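Local coordinates for protein NADPH-ferredoxin reductase FprA (Mycobacterium tuberculosis, PDB 1LQT) that probably transfers electrons between NADPH and ferredoxin through a bound FAD, and may supply electrons to P450 systems, at residues 33-45 against 75-88. Sequence-based numbering, arbitrary orientation.
Sequences DMAVDMLEMLPTP and RFRFFGNVVVGEHV. With FAD (flavin-adenine dinucleotide), chain H.
With chi1 of D37 (-74°) and R77 (-61°) both placing CG beside the backbone N, and the arginine bent at chi3, the two side chains run alongside each other and meet in a side-on salt bridge. R77 NE reaches D37 OD1 at 2.8 Å and R77 NH2 reaches D37 OD2 at 2.9 Å, each on the syn side but tilted out of the carboxylate plane, with the carboxylate and guanidinium planes 29° apart. The ring of F79 has CZ over one guanidinium face and its edge toward the carboxylate, which probably helps restrict the pair; D37 OD2 is also hydrogen-bonded to Y97 OH, and R77 NH2 to A403 O. On the same side of the sheet as D37 and R77, L39 CD2 packs 3.7 Å from F79 CD2.

The other face carries V36, M38, F76 and F78, with E40 at the cofactor end: M38 makes a Met-aromatic contact, its SD at the edge of the F76 ring, while F78 CE1 lies 3.6 Å from E40 CB. E40 illustrates the acidic residue near the C-terminal end of the second strand, as in other Rossmann-type dinucleotide folds: its OE1 accepts from FAD O3B and its OE2 from FAD O2B, both at 2.7 Å, with L42 N bracing OE2. V84 reads the adenine edge through its backbone, N to N1A and O from N6A.

Backbone hydrogen bonds join the parallel strands 34-40 and 76-80 within the FAD-binding sheet, where strand 4-9 flanks 34-40, helix 402-413 covers L39 and F79, and helix 420-434 touches F78 and P45.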
loop_
_atom_site.group_PDB
_atom_site.type_symbol
_atom_site.label_atom_id
_atom_site.label_comp_id
_atom_site.label_asym_id
_atom_site.label_seq_id
_atom_site.Cartn_x
_atom_site.Cartn_y
_atom_site.Cartn_z
ATOM N N ASP A 33 32.791 2.408 1.503
ATOM C CA ASP A 33 32.229 1.292 2.239
ATOM C C ASP A 33 30.925 1.743 2.887
ATOM O O ASP A 33 30.765 2.919 3.184
ATOM C CB ASP A 33 33.232 0.807 3.291
ATOM C CG ASP A 33 34.640 0.653 2.727
ATOM O OD1 ASP A 33 34.824 -0.201 1.875
ATOM O OD2 ASP A 33 35.622 1.373 3.060
ATOM N N MET A 34 30.021 0.800 3.102
ATOM C CA MET A 34 28.680 1.093 3.569
ATOM C C MET A 34 28.248 0.133 4.664
ATOM O O MET A 34 28.552 -1.055 4.642
ATOM C CB MET A 34 27.649 1.006 2.442
ATOM C CG MET A 34 27.607 2.209 1.521
ATOM S SD MET A 34 26.906 3.712 2.225
ATOM C CE MET A 34 27.158 4.764 0.791
ATOM N N ALA A 35 27.491 0.663 5.609
ATOM C CA ALA A 35 26.794 -0.096 6.648
ATOM C C ALA A 35 25.373 0.454 6.611
ATOM O O ALA A 35 25.184 1.665 6.659
ATOM C CB ALA A 35 27.416 0.132 7.999
ATOM N N VAL A 36 24.389 -0.430 6.564
ATOM C CA VAL A 36 22.983 -0.058 6.486
ATOM C C VAL A 36 22.195 -0.658 7.640
ATOM O O VAL A 36 22.206 -1.866 7.822
ATOM C CB VAL A 36 22.398 -0.573 5.154
ATOM C CG1 VAL A 36 20.878 -0.321 5.080
ATOM C CG2 VAL A 36 23.117 0.014 3.977
ATOM N N ASP A 37 21.536 0.186 8.422
ATOM C CA ASP A 37 20.618 -0.212 9.478
ATOM C C ASP A 37 19.224 0.180 9.030
ATOM O O ASP A 37 18.959 1.332 8.719
ATOM C CB ASP A 37 20.936 0.508 10.783
ATOM C CG ASP A 37 22.172 -0.004 11.483
ATOM O OD1 ASP A 37 22.644 -1.098 11.133
ATOM O OD2 ASP A 37 22.663 0.690 12.395
ATOM N N MET A 38 18.333 -0.791 9.011
ATOM C CA MET A 38 16.955 -0.606 8.604
ATOM C C MET A 38 16.060 -0.707 9.810
ATOM O O MET A 38 16.081 -1.711 10.512
ATOM C CB MET A 38 16.615 -1.670 7.571
ATOM C CG MET A 38 15.237 -1.556 7.029
ATOM S SD MET A 38 14.899 -2.762 5.703
ATOM C CE MET A 38 15.746 -2.098 4.336
ATOM N N LEU A 39 15.304 0.355 10.071
ATOM C CA LEU A 39 14.409 0.467 11.207
ATOM C C LEU A 39 12.989 0.397 10.725
ATOM O O LEU A 39 12.583 1.196 9.901
ATOM C CB LEU A 39 14.612 1.837 11.885
ATOM C CG LEU A 39 16.059 2.183 12.257
ATOM C CD1 LEU A 39 16.034 3.488 13.093
ATOM C CD2 LEU A 39 16.821 1.139 12.880
ATOM N N GLU A 40 12.217 -0.521 11.263
ATOM C CA GLU A 40 10.870 -0.795 10.791
ATOM C C GLU A 40 9.897 -0.772 11.949
ATOM O O GLU A 40 10.108 -1.395 12.980
ATOM C CB GLU A 40 10.840 -2.158 10.112
ATOM C CG GLU A 40 9.443 -2.750 9.885
ATOM C CD GLU A 40 8.532 -1.883 9.035
ATOM O OE1 GLU A 40 8.997 -1.399 7.984
ATOM O OE2 GLU A 40 7.357 -1.709 9.440
ATOM N N MET A 41 8.801 -0.066 11.727
ATOM C CA MET A 41 7.718 0.092 12.682
ATOM C C MET A 41 7.096 -1.224 13.193
ATOM O O MET A 41 6.757 -1.349 14.356
ATOM C CB MET A 41 6.632 0.924 11.964
ATOM C CG MET A 41 5.292 0.966 12.704
ATOM S SD MET A 41 4.279 2.358 12.231
ATOM C CE MET A 41 3.644 1.856 10.476
ATOM N N LEU A 42 6.860 -2.123 12.245
ATOM C CA LEU A 42 6.256 -3.410 12.552
ATOM C C LEU A 42 7.327 -4.416 12.921
ATOM O O LEU A 42 8.502 -4.234 12.623
ATOM C CB LEU A 42 5.496 -3.928 11.320
ATOM C CG LEU A 42 4.407 -2.999 10.814
ATOM C CD1 LEU A 42 3.716 -3.641 9.626
ATOM C CD2 LEU A 42 3.389 -2.642 11.866
ATOM N N PRO A 43 6.952 -5.528 13.542
ATOM C CA PRO A 43 7.920 -6.594 13.782
ATOM C C PRO A 43 8.407 -7.278 12.506
ATOM O O PRO A 43 9.428 -7.962 12.523
ATOM C CB PRO A 43 7.134 -7.588 14.658
ATOM C CG PRO A 43 6.130 -6.732 15.329
ATOM C CD PRO A 43 5.699 -5.766 14.280
ATOM N N THR A 44 7.644 -7.120 11.433
ATOM C CA THR A 44 7.856 -7.822 10.185
ATOM C C THR A 44 8.273 -6.851 9.089
ATOM O O THR A 44 7.709 -5.768 9.016
ATOM C CB THR A 44 6.562 -8.531 9.754
ATOM O OG1 THR A 44 5.526 -7.543 9.572
ATOM C CG2 THR A 44 6.044 -9.498 10.803
ATOM N N PRO A 45 9.193 -7.263 8.223
ATOM C CA PRO A 45 9.621 -6.436 7.095
ATOM C C PRO A 45 8.670 -6.575 5.919
ATOM O O PRO A 45 7.693 -7.330 5.941
ATOM C CB PRO A 45 10.989 -7.029 6.756
ATOM C CG PRO A 45 10.777 -8.518 7.021
ATOM C CD PRO A 45 9.924 -8.540 8.255
ATOM N N ARG A 75 26.785 -6.355 6.143
ATOM C CA ARG A 75 26.780 -4.908 6.370
ATOM C C ARG A 75 25.383 -4.365 6.697
ATOM O O ARG A 75 25.234 -3.195 6.984
ATOM C CB ARG A 75 27.274 -4.230 5.100
ATOM C CG ARG A 75 28.732 -4.556 4.750
ATOM C CD ARG A 75 29.143 -4.056 3.403
ATOM N NE ARG A 75 28.471 -4.773 2.335
ATOM C CZ ARG A 75 28.670 -4.556 1.049
ATOM N NH1 ARG A 75 29.504 -3.614 0.622
ATOM N NH2 ARG A 75 28.024 -5.284 0.158
ATOM N N PHE A 76 24.376 -5.236 6.618
ATOM C CA PHE A 76 22.973 -4.882 6.801
ATOM C C PHE A 76 22.463 -5.395 8.128
ATOM O O PHE A 76 22.706 -6.562 8.470
ATOM C CB PHE A 76 22.175 -5.550 5.680
ATOM C CG PHE A 76 20.697 -5.305 5.738
ATOM C CD1 PHE A 76 19.880 -6.079 6.517
ATOM C CD2 PHE A 76 20.122 -4.331 4.936
ATOM C CE1 PHE A 76 18.500 -5.819 6.541
ATOM C CE2 PHE A 76 18.778 -4.091 4.948
ATOM C CZ PHE A 76 17.986 -4.806 5.751
ATOM N N ARG A 77 21.704 -4.557 8.839
ATOM C CA ARG A 77 21.014 -4.966 10.057
ATOM C C ARG A 77 19.557 -4.481 9.958
ATOM O O ARG A 77 19.292 -3.409 9.428
ATOM C CB ARG A 77 21.653 -4.374 11.304
ATOM C CG ARG A 77 23.086 -4.787 11.514
ATOM C CD ARG A 77 23.676 -4.388 12.855
ATOM N NE ARG A 77 23.666 -2.936 13.040
ATOM C CZ ARG A 77 24.262 -2.323 14.052
ATOM N NH1 ARG A 77 24.878 -3.038 14.966
ATOM N NH2 ARG A 77 24.228 -1.014 14.155
ATOM N N PHE A 78 18.657 -5.272 10.528
ATOM C CA PHE A 78 17.245 -4.950 10.656
ATOM C C PHE A 78 16.853 -4.807 12.117
ATOM O O PHE A 78 17.227 -5.623 12.942
ATOM C CB PHE A 78 16.428 -6.082 10.053
ATOM C CG PHE A 78 14.920 -5.939 10.189
ATOM C CD1 PHE A 78 14.211 -5.116 9.341
ATOM C CD2 PHE A 78 14.206 -6.686 11.113
ATOM C CE1 PHE A 78 12.842 -5.042 9.444
ATOM C CE2 PHE A 78 12.839 -6.611 11.213
ATOM C CZ PHE A 78 12.145 -5.788 10.387
ATOM N N PHE A 79 16.087 -3.778 12.416
ATOM C CA PHE A 79 15.544 -3.547 13.735
ATOM C C PHE A 79 14.055 -3.254 13.581
ATOM O O PHE A 79 13.655 -2.132 13.256
ATOM C CB PHE A 79 16.229 -2.374 14.409
ATOM C CG PHE A 79 17.720 -2.528 14.567
ATOM C CD1 PHE A 79 18.268 -3.117 15.696
ATOM C CD2 PHE A 79 18.589 -2.073 13.605
ATOM C CE1 PHE A 79 19.642 -3.209 15.869
ATOM C CE2 PHE A 79 19.977 -2.199 13.779
ATOM C CZ PHE A 79 20.474 -2.770 14.901
ATOM N N GLY A 80 13.258 -4.280 13.812
ATOM C CA GLY A 80 11.816 -4.155 13.758
ATOM C C GLY A 80 11.212 -3.758 15.081
ATOM O O GLY A 80 11.862 -3.780 16.120
ATOM N N ASN A 81 9.952 -3.367 15.035
ATOM C CA ASN A 81 9.214 -2.825 16.184
ATOM C C ASN A 81 9.850 -1.542 16.699
ATOM O O ASN A 81 9.803 -1.269 17.884
ATOM C CB ASN A 81 9.054 -3.869 17.298
ATOM C CG ASN A 81 8.004 -3.512 18.316
ATOM O OD1 ASN A 81 7.001 -2.863 18.015
ATOM N ND2 ASN A 81 8.221 -3.957 19.547
ATOM N N VAL A 82 10.451 -0.765 15.800
ATOM C CA VAL A 82 11.049 0.532 16.134
ATOM C C VAL A 82 10.275 1.566 15.333
ATOM O O VAL A 82 10.347 1.611 14.105
ATOM C CB VAL A 82 12.549 0.560 15.806
ATOM C CG1 VAL A 82 13.117 1.952 16.044
ATOM C CG2 VAL A 82 13.281 -0.453 16.636
ATOM N N VAL A 83 9.538 2.415 16.044
ATOM C CA VAL A 83 8.678 3.390 15.413
ATOM C C VAL A 83 9.381 4.737 15.440
ATOM O O VAL A 83 9.569 5.346 16.493
ATOM C CB VAL A 83 7.341 3.472 16.152
ATOM C CG1 VAL A 83 6.411 4.469 15.479
ATOM C CG2 VAL A 83 6.683 2.103 16.259
ATOM N N VAL A 84 9.814 5.197 14.282
ATOM C CA VAL A 84 10.501 6.467 14.215
ATOM C C VAL A 84 9.450 7.549 14.379
ATOM O O VAL A 84 8.405 7.542 13.716
ATOM C CB VAL A 84 11.324 6.591 12.940
ATOM C CG1 VAL A 84 11.968 7.943 12.857
ATOM C CG2 VAL A 84 12.387 5.493 12.881
ATOM N N GLY A 85 9.726 8.477 15.282
ATOM C CA GLY A 85 8.791 9.460 15.753
ATOM C C GLY A 85 8.263 9.104 17.135
ATOM O O GLY A 85 7.660 9.957 17.802
ATOM N N GLU A 86 8.475 7.862 17.581
ATOM C CA GLU A 86 8.062 7.400 18.886
ATOM C C GLU A 86 9.277 6.960 19.717
ATOM O O GLU A 86 9.650 7.605 20.679
ATOM C CB GLU A 86 7.046 6.255 18.806
ATOM C CG GLU A 86 6.583 5.762 20.150
ATOM C CD GLU A 86 5.549 4.655 20.047
ATOM O OE1 GLU A 86 4.988 4.461 18.938
ATOM O OE2 GLU A 86 5.308 3.968 21.073
ATOM N N HIS A 87 9.921 5.861 19.333
ATOM C CA HIS A 87 11.062 5.344 20.091
ATOM C C HIS A 87 12.328 6.149 19.880
ATOM O O HIS A 87 13.123 6.295 20.803
ATOM C CB HIS A 87 11.304 3.885 19.712
ATOM C CG HIS A 87 10.129 3.028 20.011
ATOM N ND1 HIS A 87 9.288 2.549 19.028
ATOM C CD2 HIS A 87 9.629 2.608 21.191
ATOM C CE1 HIS A 87 8.290 1.917 19.615
ATOM N NE2 HIS A 87 8.483 1.928 20.922
ATOM N N VAL A 88 12.533 6.570 18.648
ATOM C CA VAL A 88 13.660 7.409 18.252
ATOM C C VAL A 88 13.128 8.478 17.325
ATOM O O VAL A 88 12.101 8.277 16.666
ATOM C CB VAL A 88 14.799 6.611 17.560
ATOM C CG1 VAL A 88 15.330 5.512 18.505
ATOM C CG2 VAL A 88 14.342 6.025 16.243
HETATM P PA FAD H . 5.588 0.535 1.821
HETATM O O1A FAD H . 4.305 1.032 2.354
HETATM O O2A FAD H . 5.636 -0.752 1.082
HETATM O O5B FAD H . 6.629 0.402 3.028
HETATM C C5B FAD H . 6.687 1.418 4.037
HETATM C C4B FAD H . 7.283 0.761 5.276
HETATM O O4B FAD H . 7.621 1.808 6.182
HETATM C C3B FAD H . 6.319 -0.175 6.014
HETATM O O3B FAD H . 6.914 -1.411 6.333
HETATM C C2B FAD H . 5.942 0.628 7.230
HETATM O O2B FAD H . 5.511 -0.114 8.347
HETATM C C1B FAD H . 7.229 1.422 7.485
HETATM N N9A FAD H . 7.056 2.627 8.284
HETATM C C8A FAD H . 6.111 3.599 8.093
HETATM N N7A FAD H . 6.223 4.583 8.977
HETATM C C5A FAD H . 7.269 4.205 9.796
HETATM C C6A FAD H . 7.842 4.826 10.908
HETATM N N6A FAD H . 7.464 6.006 11.375
HETATM N N1A FAD H . 8.889 4.185 11.498
HETATM C C2A FAD H . 9.325 3.001 10.990
HETATM N N3A FAD H . 8.826 2.356 9.928
HETATM C C4A FAD H . 7.798 2.999 9.365
HETATM N N1 FAD H . 2.361 -3.433 -6.474
HETATM C C2 FAD H . 2.597 -4.472 -7.325
HETATM O O2 FAD H . 3.573 -4.481 -8.050
HETATM N N3 FAD H . 1.687 -5.516 -7.372
HETATM C C4 FAD H . 0.600 -5.619 -6.555
HETATM O O4 FAD H . -0.163 -6.609 -6.621
HETATM C C4X FAD H . 0.393 -4.575 -5.647
HETATM N N5 FAD H . -0.668 -4.612 -4.770
HETATM C C5X FAD H . -0.881 -3.563 -3.914
HETATM C C6 FAD H . -1.954 -3.582 -3.058
HETATM C C7 FAD H . -2.255 -2.515 -2.230
HETATM C C7M FAD H . -3.430 -2.589 -1.294
HETATM C C8 FAD H . -1.408 -1.400 -2.252
HETATM C C8M FAD H . -1.698 -0.201 -1.392
HETATM C C9 FAD H . -0.301 -1.373 -3.099
HETATM C C9A FAD H . -0.022 -2.444 -3.936
HETATM N N10 FAD H . 1.071 -2.429 -4.810
HETATM C C10 FAD H . 1.294 -3.496 -5.645
HETATM C "C1'" FAD H . 2.043 -1.298 -4.834
HETATM C "C2'" FAD H . 3.173 -1.514 -3.829
HETATM O "O2'" FAD H . 2.605 -1.922 -2.610
HETATM C "C3'" FAD H . 3.957 -0.200 -3.641
HETATM O "O3'" FAD H . 4.564 0.206 -4.864
HETATM C "C4'" FAD H . 5.136 -0.276 -2.671
HETATM O "O4'" FAD H . 4.868 -1.164 -1.590
HETATM C "C5'" FAD H . 5.474 1.115 -2.132
HETATM O "O5'" FAD H . 6.705 0.948 -1.417
HETATM P P FAD H . 7.208 1.904 -0.255
HETATM O O1P FAD H . 8.517 1.334 0.134
HETATM O O2P FAD H . 7.159 3.352 -0.625
HETATM O O3P FAD H . 6.155 1.758 0.923
HETATM O O HOH W 1 31.200 -1.839 2.205
HETATM O O HOH W 2 24.750 -2.164 9.612
HETATM O O HOH W 3 5.124 -2.676 15.966
#